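Local coordinates for protein 26S proteasome regulatory subunit rpn10 (Schizosaccharomyces pombe, PDB 2X5N) that protects polyubiquitin chains against disassembly by deubiquitinating enzymes and so promotes protein degradation by the 26S proteasome, at residues A[105-110]-A[134-139]; A[166-171]-A[184-189]; A[4-9]-A[62-67]. All coordinates share one frame; numbering follows the deposited sequence. Where two conformers were deposited one is given.

Contact 1. Residues A[105-110]-A[134-139]. With SO4 (sulfate ion), chain B.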
loop_
_atom_site.group_PDB
_atom_site.type_symbol
_atom_site.label_atom_id
_atom_site.label_comp_id
_atom_site.label_asym_id
_atom_site.label_seq_id
_atom_site.Cartn_x
_atom_site.Cartn_y
_atom_site.Cartn_z
ATOM N N GLN A 105 -14.331 -5.391 11.063
ATOM C CA GLN A 105 -13.648 -4.966 9.846
ATOM C C GLN A 105 -12.836 -6.091 9.216
ATOM O O GLN A 105 -12.050 -6.747 9.878
ATOM C CB GLN A 105 -12.693 -3.815 10.176
ATOM C CG GLN A 105 -13.325 -2.459 10.437
ATOM C CD GLN A 105 -12.283 -1.480 10.877
ATOM O OE1 GLN A 105 -11.578 -1.701 11.864
ATOM N NE2 GLN A 105 -12.070 -0.473 10.066
ATOM N N ARG A 106 -13.016 -6.252 7.912
ATOM C CA ARG A 106 -12.125 -7.050 7.098
ATOM C C ARG A 106 -10.736 -6.433 7.117
ATOM O O ARG A 106 -10.569 -5.278 7.504
ATOM C CB ARG A 106 -12.644 -7.099 5.662
ATOM C CG ARG A 106 -14.063 -7.667 5.508
ATOM C CD ARG A 106 -14.622 -7.282 4.158
ATOM N NE ARG A 106 -16.027 -7.640 3.934
ATOM C CZ ARG A 106 -16.433 -8.815 3.473
ATOM N NH1 ARG A 106 -15.551 -9.780 3.240
ATOM N NH2 ARG A 106 -17.725 -9.035 3.271
ATOM N N GLN A 107 -9.745 -7.197 6.680
ATOM C CA GLN A 107 -8.361 -6.750 6.732
ATOM C C GLN A 107 -7.780 -6.589 5.338
ATOM O O GLN A 107 -7.890 -7.485 4.499
ATOM C CB GLN A 107 -7.525 -7.742 7.525
ATOM C CG GLN A 107 -8.030 -7.970 8.966
ATOM C CD GLN A 107 -7.138 -8.945 9.699
ATOM O OE1 GLN A 107 -6.035 -8.599 10.064
ATOM N NE2 GLN A 107 -7.596 -10.165 9.888
ATOM N N ARG A 108 -7.170 -5.418 5.099
ATOM C CA ARG A 108 -6.581 -5.142 3.792
ATOM C C ARG A 108 -5.262 -4.394 3.953
ATOM O O ARG A 108 -5.113 -3.543 4.832
ATOM C CB ARG A 108 -7.539 -4.314 2.921
ATOM C CG ARG A 108 -6.977 -3.944 1.522
ATOM C CD ARG A 108 -8.015 -3.206 0.647
ATOM N NE ARG A 108 -9.097 -4.116 0.303
ATOM C CZ ARG A 108 -9.050 -5.023 -0.659
ATOM N NH1 ARG A 108 -8.044 -5.064 -1.515
ATOM N NH2 ARG A 108 -10.035 -5.890 -0.766
ATOM N N ILE A 109 -4.341 -4.683 3.045
ATOM C CA ILE A 109 -3.099 -3.944 2.881
ATOM C C ILE A 109 -3.092 -3.323 1.492
ATOM O O ILE A 109 -3.405 -3.996 0.519
ATOM C CB ILE A 109 -1.875 -4.893 3.018
ATOM C CG1 ILE A 109 -1.841 -5.438 4.446
ATOM C CG2 ILE A 109 -0.589 -4.160 2.628
ATOM C CD1 ILE A 109 -0.816 -6.527 4.648
ATOM N N VAL A 110 -2.724 -2.042 1.395
ATOM C CA VAL A 110 -2.428 -1.404 0.095
ATOM C C VAL A 110 -0.971 -0.967 0.153
ATOM O O VAL A 110 -0.634 -0.142 0.982
ATOM C CB VAL A 110 -3.349 -0.203 -0.206
ATOM C CG1 VAL A 110 -2.942 0.444 -1.519
ATOM C CG2 VAL A 110 -4.780 -0.682 -0.285
ATOM N N ASN A 134 -4.747 -16.117 6.118
ATOM C CA ASN A 134 -5.088 -15.160 7.177
ATOM C C ASN A 134 -6.267 -14.237 6.820
ATOM O O ASN A 134 -6.615 -13.370 7.613
ATOM C CB ASN A 134 -3.832 -14.323 7.507
ATOM C CG ASN A 134 -2.759 -15.145 8.241
ATOM O OD1 ASN A 134 -3.060 -16.191 8.809
ATOM N ND2 ASN A 134 -1.510 -14.681 8.207
ATOM N N ASN A 135 -6.840 -14.394 5.613
ATOM C CA ASN A 135 -7.989 -13.588 5.131
ATOM C C ASN A 135 -7.686 -12.071 4.989
ATOM O O ASN A 135 -8.512 -11.193 5.168
ATOM C CB ASN A 135 -9.218 -13.802 6.010
ATOM C CG ASN A 135 -9.861 -15.156 5.786
ATOM O OD1 ASN A 135 -9.972 -15.615 4.644
ATOM N ND2 ASN A 135 -10.291 -15.799 6.864
ATOM N N VAL A 136 -6.448 -11.816 4.661
ATOM C CA VAL A 136 -5.917 -10.497 4.416
ATOM C C VAL A 136 -5.842 -10.195 2.940
ATOM O O VAL A 136 -5.090 -10.887 2.264
ATOM C CB VAL A 136 -4.610 -10.201 5.173
ATOM C CG1 VAL A 136 -4.198 -8.772 5.011
ATOM C CG2 VAL A 136 -4.733 -10.592 6.636
ATOM N N ALA A 137 -6.613 -9.238 2.452
ATOM C CA ALA A 137 -6.539 -8.824 1.059
ATOM C C ALA A 137 -5.373 -7.879 0.864
ATOM O O ALA A 137 -4.928 -7.225 1.807
ATOM C CB ALA A 137 -7.816 -8.130 0.664
ATOM N N ILE A 138 -4.877 -7.810 -0.363
ATOM C CA ILE A 138 -3.774 -6.918 -0.654
ATOM C C ILE A 138 -3.879 -6.375 -2.074
ATOM O O ILE A 138 -4.204 -7.105 -3.019
ATOM C CB ILE A 138 -2.415 -7.592 -0.402
ATOM C CG1 ILE A 138 -1.262 -6.613 -0.691
ATOM C CG2 ILE A 138 -2.292 -8.899 -1.187
ATOM C CD1 ILE A 138 0.009 -6.916 0.038
ATOM N N ASP A 139 -3.605 -5.085 -2.184
ATOM C CA ASP A 139 -3.397 -4.401 -3.447
ATOM C C ASP A 139 -1.970 -3.886 -3.475
ATOM O O ASP A 139 -1.462 -3.372 -2.484
ATOM C CB ASP A 139 -4.362 -3.232 -3.597
ATOM C CG ASP A 139 -5.779 -3.658 -3.464
ATOM O OD1 ASP A 139 -6.154 -4.652 -4.120
ATOM O OD2 ASP A 139 -6.515 -2.996 -2.705
HETATM S S SO4 B . -19.416 -5.681 4.162
HETATM O O1 SO4 B . -19.542 -6.836 3.273
HETATM O O2 SO4 B . -19.778 -4.451 3.434
HETATM O O3 SO4 B . -20.339 -5.890 5.268
HETATM O O4 SO4 B . -18.066 -5.655 4.643
HETATM O O HOH W 1 -10.486 -9.990 6.508
HETATM O O HOH W 2 -9.684 -11.502 8.319
HETATM O O HOH W 3 -6.806 -13.283 10.278
#
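The paired strands of a beta-alpha-beta crossover meet here, Arg108 beside Ala137 and Ile109 beside Ile138, joined through helix 121-133 in the von Willebrand A fold. They run parallel. Ala137 N gives its hydrogen to Gln107 O, Ala137 O takes that of Ile109 N at 2.9 Å, and Ile109 O takes that of Asp139 N. On one face of the sheet the contact is apolar: Ile109 CG2 lies 3.8 Å from Ile138 CD1, and Ile109 CD1 reaches Val136 CG1. Met131 of helix 121-133 packs against all three residues. On the other face Arg108 extends with CG anti to its backbone N (chi1 179°), then bends at chi3. Its guanidinium lies over Ala137 CB, with NH2 3.5 Å from that methyl. Arg108 NH1 makes a salt bridge with Asp139 OD2 at 2.8 Å; NH1 stands above the carboxylate plane and the bond is bent, 134° at the hydrogen, although the two flat groups are only 16° apart. NE pairs with Glu3 and NH1 also reaches Ser164 O, while Asp139 OD1 is held by His166. An alanine in place of Arg108 would probably leave Asp139 OD2 and Glu3 without their cationic mate and uncover the methyl of Ala137. At the start of the pair water takes over: one molecule accepts from Gln107 N and donates to Asn135 O at 2.7 Å, and another links Gln107 NE2 to Asn134 O. Asn135, with positive phi, closes helix 121-133 in a Schellman motif. Away from this seam Arg106 grips a sulfate, probably from the crystallisation liquor, through NE and NH2. Arg108 thus lies between the carboxylates of Asp139 and Glu3, and its positive charge is likely to offset theirs.

Contact 2. Residues A[166-171]-A[184-189]; sequences HLVSIP and SPIGQG
Val168 and Ser184 form the close end of this contact, where strand 166-170 meets the loop that follows helix 177-182. Both methyls of the valine press on the serine: Val168 CG1 lies 3.8 Å from Ser184 CB, and Val168 CG2 lies 3.7 Å from Ser184 OG. Ile186, buried like Val168, completes the tight part. Its CG1 stands between the backbone N and the carbonyl carbon (chi1 71°), and the chain then runs straight on, bringing Ile186 CD1 to 4.0 Å from Val168 CG2. The other branch, Ile186 CG2, faces the root of His166, 3.8 Å from His166 CB and as near to CG and ND1 of the ring, the two side chains sliding past each other in opposite senses. Pro185 marks the looser side: it is exposed to solvent and makes a single contact with the strand, its CB 3.9 Å from His166 CD2, and Gly187 to Gly189 run on away from the strand. No hydrogen bond crosses between the segments; Ser184 OG and His166 ND1 find partners elsewhere, the latter in Asp139 OD1. Ser184 OG accepts from Ile186 N at 3.3 Å in an ST turn and also bonds to Val181 O of helix 177-182. A type I turn from Ser184 to Gly187 shapes the loop, closed by Gly187 N on Ser184 O. Strand 166-170 is an outermost strand of the sheet, beside strand 136-143. Ile186 packs against its Val168 and His166 and also touches Asp139 and Ile141 of strand 136-143, Ile35 of helix 24-42 and Val181 of helix 177-182.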
loop_
_atom_site.group_PDB
_atom_site.type_symbol
_atom_site.label_atom_id
_atom_site.label_comp_id
_atom_site.label_asym_id
_atom_site.label_seq_id
_atom_site.Cartn_x
_atom_site.Cartn_y
_atom_site.Cartn_z
ATOM N N HIS A 166 -5.383 -6.964 -5.997
ATOM C CA HIS A 166 -5.077 -6.303 -7.267
ATOM C C HIS A 166 -3.622 -5.919 -7.373
ATOM O O HIS A 166 -3.018 -5.492 -6.397
ATOM C CB HIS A 166 -5.920 -5.024 -7.455
ATOM C CG HIS A 166 -7.374 -5.265 -7.265
ATOM N ND1 HIS A 166 -7.969 -5.290 -6.024
ATOM C CD2 HIS A 166 -8.346 -5.548 -8.157
ATOM C CE1 HIS A 166 -9.252 -5.573 -6.162
ATOM N NE2 HIS A 166 -9.509 -5.727 -7.449
ATOM N N LEU A 167 -3.094 -6.071 -8.575
ATOM C CA LEU A 167 -1.801 -5.523 -8.941
ATOM C C LEU A 167 -2.041 -4.419 -9.957
ATOM O O LEU A 167 -2.599 -4.664 -11.039
ATOM C CB LEU A 167 -0.913 -6.604 -9.538
ATOM C CG LEU A 167 0.440 -6.106 -10.038
ATOM C CD1 LEU A 167 1.274 -5.495 -8.940
ATOM C CD2 LEU A 167 1.180 -7.260 -10.685
ATOM N N VAL A 168 -1.633 -3.209 -9.597
ATOM C CA VAL A 168 -1.773 -2.036 -10.453
ATOM C C VAL A 168 -0.334 -1.622 -10.789
ATOM O O VAL A 168 0.418 -1.163 -9.921
ATOM C CB VAL A 168 -2.528 -0.897 -9.749
ATOM C CG1 VAL A 168 -2.563 0.374 -10.612
ATOM C CG2 VAL A 168 -3.942 -1.364 -9.355
ATOM N N SER A 169 0.047 -1.751 -12.057
ATOM C CA SER A 169 1.423 -1.523 -12.486
ATOM C C SER A 169 1.411 -0.313 -13.394
ATOM O O SER A 169 0.737 -0.338 -14.418
ATOM C CB SER A 169 1.925 -2.746 -13.260
ATOM O OG SER A 169 1.879 -3.906 -12.466
ATOM N N ILE A 170 2.168 0.723 -13.040
ATOM C CA ILE A 170 2.099 1.972 -13.782
ATOM C C ILE A 170 3.500 2.380 -14.175
ATOM O O ILE A 170 4.297 2.705 -13.312
ATOM C CB ILE A 170 1.539 3.096 -12.918
ATOM C CG1 ILE A 170 0.143 2.739 -12.394
ATOM C CG2 ILE A 170 1.500 4.405 -13.702
ATOM C CD1 ILE A 170 -0.892 2.567 -13.468
ATOM N N PRO A 171 3.820 2.328 -15.469
ATOM C CA PRO A 171 5.094 2.843 -15.956
ATOM C C PRO A 171 5.355 4.311 -15.801
ATOM O O PRO A 171 4.390 5.054 -15.627
ATOM C CB PRO A 171 5.249 2.301 -17.383
ATOM C CG PRO A 171 3.976 1.564 -17.678
ATOM C CD PRO A 171 2.987 1.790 -16.554
ATOM N N SER A 184 -7.781 3.096 -11.976
ATOM C CA SER A 184 -7.573 1.647 -11.892
ATOM C C SER A 184 -8.677 0.994 -11.086
ATOM O O SER A 184 -9.508 1.682 -10.501
ATOM C CB SER A 184 -6.225 1.337 -11.232
ATOM O OG SER A 184 -6.274 1.426 -9.806
ATOM N N PRO A 185 -8.651 -0.345 -10.985
ATOM C CA PRO A 185 -9.625 -1.025 -10.134
ATOM C C PRO A 185 -9.741 -0.623 -8.683
ATOM O O PRO A 185 -10.750 -0.849 -8.030
ATOM C CB PRO A 185 -9.405 -2.531 -10.393
ATOM C CG PRO A 185 -8.692 -2.590 -11.691
ATOM C CD PRO A 185 -7.841 -1.313 -11.744
ATOM N N ILE A 186 -8.639 -0.089 -8.167
ATOM C CA ILE A 186 -8.613 0.315 -6.770
ATOM C C ILE A 186 -8.891 1.793 -6.562
ATOM O O ILE A 186 -8.813 2.285 -5.455
ATOM C CB ILE A 186 -7.301 -0.114 -6.060
ATOM C CG1 ILE A 186 -6.093 0.696 -6.531
ATOM C CG2 ILE A 186 -7.060 -1.604 -6.280
ATOM C CD1 ILE A 186 -4.792 0.365 -5.795
ATOM N N GLY A 187 -9.247 2.499 -7.630
ATOM C CA GLY A 187 -9.549 3.904 -7.520
ATOM C C GLY A 187 -10.913 4.189 -6.911
ATOM O O GLY A 187 -11.661 3.305 -6.526
ATOM N N GLN A 188 -11.249 5.467 -6.836
ATOM C CA GLN A 188 -12.456 5.878 -6.136
ATOM C C GLN A 188 -13.738 5.545 -6.879
ATOM O O GLN A 188 -14.746 5.242 -6.250
ATOM C CB GLN A 188 -12.406 7.368 -5.849
ATOM C CG GLN A 188 -11.315 7.737 -4.870
ATOM C CD GLN A 188 -11.213 9.229 -4.657
ATOM O OE1 GLN A 188 -10.537 9.934 -5.410
ATOM N NE2 GLN A 188 -11.891 9.723 -3.629
ATOM N N GLY A 189 -13.702 5.601 -8.204
ATOM C CA GLY A 189 -14.913 5.458 -8.996
ATOM C C GLY A 189 -15.717 6.746 -8.901
ATOM O O GLY A 189 -15.147 7.842 -8.699
#

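Contact 3. Residues A[4-9]-A[62-67]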
loop_
_atom_site.group_PDB
_atom_site.type_symbol
_atom_site.label_atom_id
_atom_site.label_comp_id
_atom_site.label_asym_id
_atom_site.label_seq_id
_atom_site.Cartn_x
_atom_site.Cartn_y
_atom_site.Cartn_z
ATOM N N ALA A 4 -10.588 -2.440 7.506
ATOM C CA ALA A 4 -9.442 -1.695 8.002
ATOM C C ALA A 4 -8.321 -1.888 7.011
ATOM O O ALA A 4 -8.021 -3.027 6.618
ATOM C CB ALA A 4 -9.002 -2.269 9.341
ATOM N N THR A 5 -7.667 -0.802 6.629
ATOM C CA THR A 5 -6.645 -0.857 5.591
ATOM C C THR A 5 -5.357 -0.259 6.103
ATOM O O THR A 5 -5.332 0.892 6.555
ATOM C CB THR A 5 -7.080 -0.059 4.341
ATOM O OG1 THR A 5 -8.328 -0.556 3.844
ATOM C CG2 THR A 5 -6.067 -0.142 3.218
ATOM N N MET A 6 -4.282 -1.038 6.022
ATOM C CA MET A 6 -2.950 -0.502 6.255
ATOM C C MET A 6 -2.354 -0.108 4.916
ATOM O O MET A 6 -2.241 -0.950 4.019
ATOM C CB MET A 6 -2.035 -1.511 6.946
ATOM C CG MET A 6 -2.409 -1.832 8.394
ATOM S SD MET A 6 -2.390 -0.422 9.499
ATOM C CE MET A 6 -0.761 0.114 9.404
ATOM N N ILE A 7 -1.997 1.167 4.796
ATOM C CA ILE A 7 -1.372 1.717 3.605
ATOM C C ILE A 7 0.137 1.796 3.852
ATOM O O ILE A 7 0.577 2.408 4.803
ATOM C CB ILE A 7 -1.965 3.103 3.216
ATOM C CG1 ILE A 7 -3.487 2.983 2.989
ATOM C CG2 ILE A 7 -1.266 3.585 1.980
ATOM C CD1 ILE A 7 -4.232 4.277 2.842
ATOM N N LEU A 8 0.895 1.121 2.994
ATOM C CA LEU A 8 2.328 0.972 3.131
ATOM C C LEU A 8 3.015 1.766 2.035
ATOM O O LEU A 8 2.855 1.466 0.838
ATOM C CB LEU A 8 2.730 -0.500 2.988
ATOM C CG LEU A 8 2.646 -1.356 4.259
ATOM C CD1 LEU A 8 1.278 -1.241 4.955
ATOM C CD2 LEU A 8 2.934 -2.817 3.941
ATOM N N ILE A 9 3.778 2.771 2.442
ATOM C CA ILE A 9 4.505 3.619 1.498
ATOM C C ILE A 9 5.958 3.193 1.423
ATOM O O ILE A 9 6.566 2.781 2.414
ATOM C CB ILE A 9 4.389 5.132 1.822
ATOM C CG1 ILE A 9 4.921 5.510 3.217
ATOM C CG2 ILE A 9 2.935 5.566 1.632
ATOM C CD1 ILE A 9 5.006 6.976 3.394
ATOM N N SER A 62 1.059 5.823 11.552
ATOM C CA SER A 62 -0.233 6.154 12.119
ATOM C C SER A 62 -1.005 4.895 12.347
ATOM O O SER A 62 -1.095 4.044 11.454
ATOM C CB SER A 62 -1.052 7.041 11.181
ATOM O OG SER A 62 -2.315 7.337 11.774
ATOM N N THR A 63 -1.572 4.771 13.541
ATOM C CA THR A 63 -2.517 3.703 13.786
ATOM C C THR A 63 -3.824 4.003 13.034
ATOM O O THR A 63 -3.971 5.044 12.402
ATOM C CB THR A 63 -2.770 3.501 15.276
ATOM O OG1 THR A 63 -3.153 4.745 15.857
ATOM C CG2 THR A 63 -1.499 2.961 15.969
ATOM N N LEU A 64 -4.757 3.060 13.083
ATOM C CA LEU A 64 -5.983 3.147 12.315
ATOM C C LEU A 64 -6.784 4.385 12.699
ATOM O O LEU A 64 -7.000 4.677 13.874
ATOM C CB LEU A 64 -6.793 1.875 12.530
ATOM C CG LEU A 64 -6.174 0.632 11.874
ATOM C CD1 LEU A 64 -6.782 -0.645 12.452
ATOM C CD2 LEU A 64 -6.333 0.611 10.361
ATOM N N THR A 65 -7.216 5.112 11.684
ATOM C CA THR A 65 -7.867 6.400 11.887
ATOM C C THR A 65 -8.741 6.777 10.697
ATOM O O THR A 65 -8.599 6.200 9.623
ATOM C CB THR A 65 -6.777 7.512 12.102
ATOM O OG1 THR A 65 -7.388 8.741 12.484
ATOM C CG2 THR A 65 -5.929 7.745 10.854
ATOM N N ARG A 66 -9.588 7.788 10.882
ATOM C CA ARG A 66 -10.293 8.455 9.786
ATOM C C ARG A 66 -9.794 9.893 9.577
ATOM O O ARG A 66 -10.298 10.611 8.713
ATOM C CB ARG A 66 -11.805 8.451 10.044
ATOM C CG ARG A 66 -12.379 7.044 9.917
ATOM C CD ARG A 66 -13.854 6.971 10.140
ATOM N NE ARG A 66 -14.643 7.705 9.142
ATOM C CZ ARG A 66 -15.095 7.194 7.996
ATOM N NH1 ARG A 66 -14.777 5.979 7.626
ATOM N NH2 ARG A 66 -15.867 7.918 7.199
ATOM N N ASP A 67 -8.795 10.288 10.357
ATOM C CA ASP A 67 -8.242 11.637 10.310
ATOM C C ASP A 67 -6.983 11.675 9.427
ATOM O O ASP A 67 -5.895 11.280 9.857
ATOM C CB ASP A 67 -7.915 12.091 11.741
ATOM C CG ASP A 67 -7.398 13.516 11.802
ATOM O OD1 ASP A 67 -7.216 14.126 10.743
ATOM O OD2 ASP A 67 -7.158 14.024 12.907
#
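Leu64 reaches Ala4 and Met6 at the corner the chain turns at Leu64, beside the edge strand 60-63 of the von Willebrand A sheet. Strand 47-52 separates that edge from strand 3-9, so the two strands are not paired, and no hydrogen bond crosses the contact. Leu64 has CG anti to its carbonyl carbon (chi1 -70°), and CD2 is the methyl that does most of the touching. Leu64 CD2 lies 4.1 Å from Ala4 CB. The same methyl, Leu64 CD2, packs on the backbone oxygen Thr5 O at 3.9 Å. The Met6 chain bends at chi2 (-60°), which puts SD 4.2 Å from Leu64 CD2, and again at chi3, which turns CE; the two side chains cross at about a right angle. Leu97 of helix 86-98 packs against Ala4 and Met6, and Arg100 touches Ala4 and Leu64. Past the corner, Thr65 OG1 accepts from Asp67 N in an ST turn, and Asp67 is the N-cap of helix 68-75, its OD1 bonded to Gly69 N. Before the corner, Ser62 OG donates to Thr63 O at 2.9 Å, in the carbonyl plane and on a lone pair.

Each contact has at least one segment in the same mixed sheet. Contact 3 touches contact 1 through neighbouring strands 3-9 and 106-113: Arg106 O and Ala4 N are 2.8 Å apart, as are Val110 O and Leu8 N, both probable hydrogen bonds, and the centres lie about 12 Å apart. Contact 1 passes to contact 2 through strands 136-143 and 166-170, where Asp139 OD1 comes to 2.7 Å from His166 ND1 and Asp139 CG to 3.7 Å from Ile186 CG2. Asp139 joins contact 1 to contact 2. Contacts 2 and 3 do not touch; their nearest atoms are about 9 Å apart. The sulfate in contact 1 also bonds Leu2 N, two residues before Ala4.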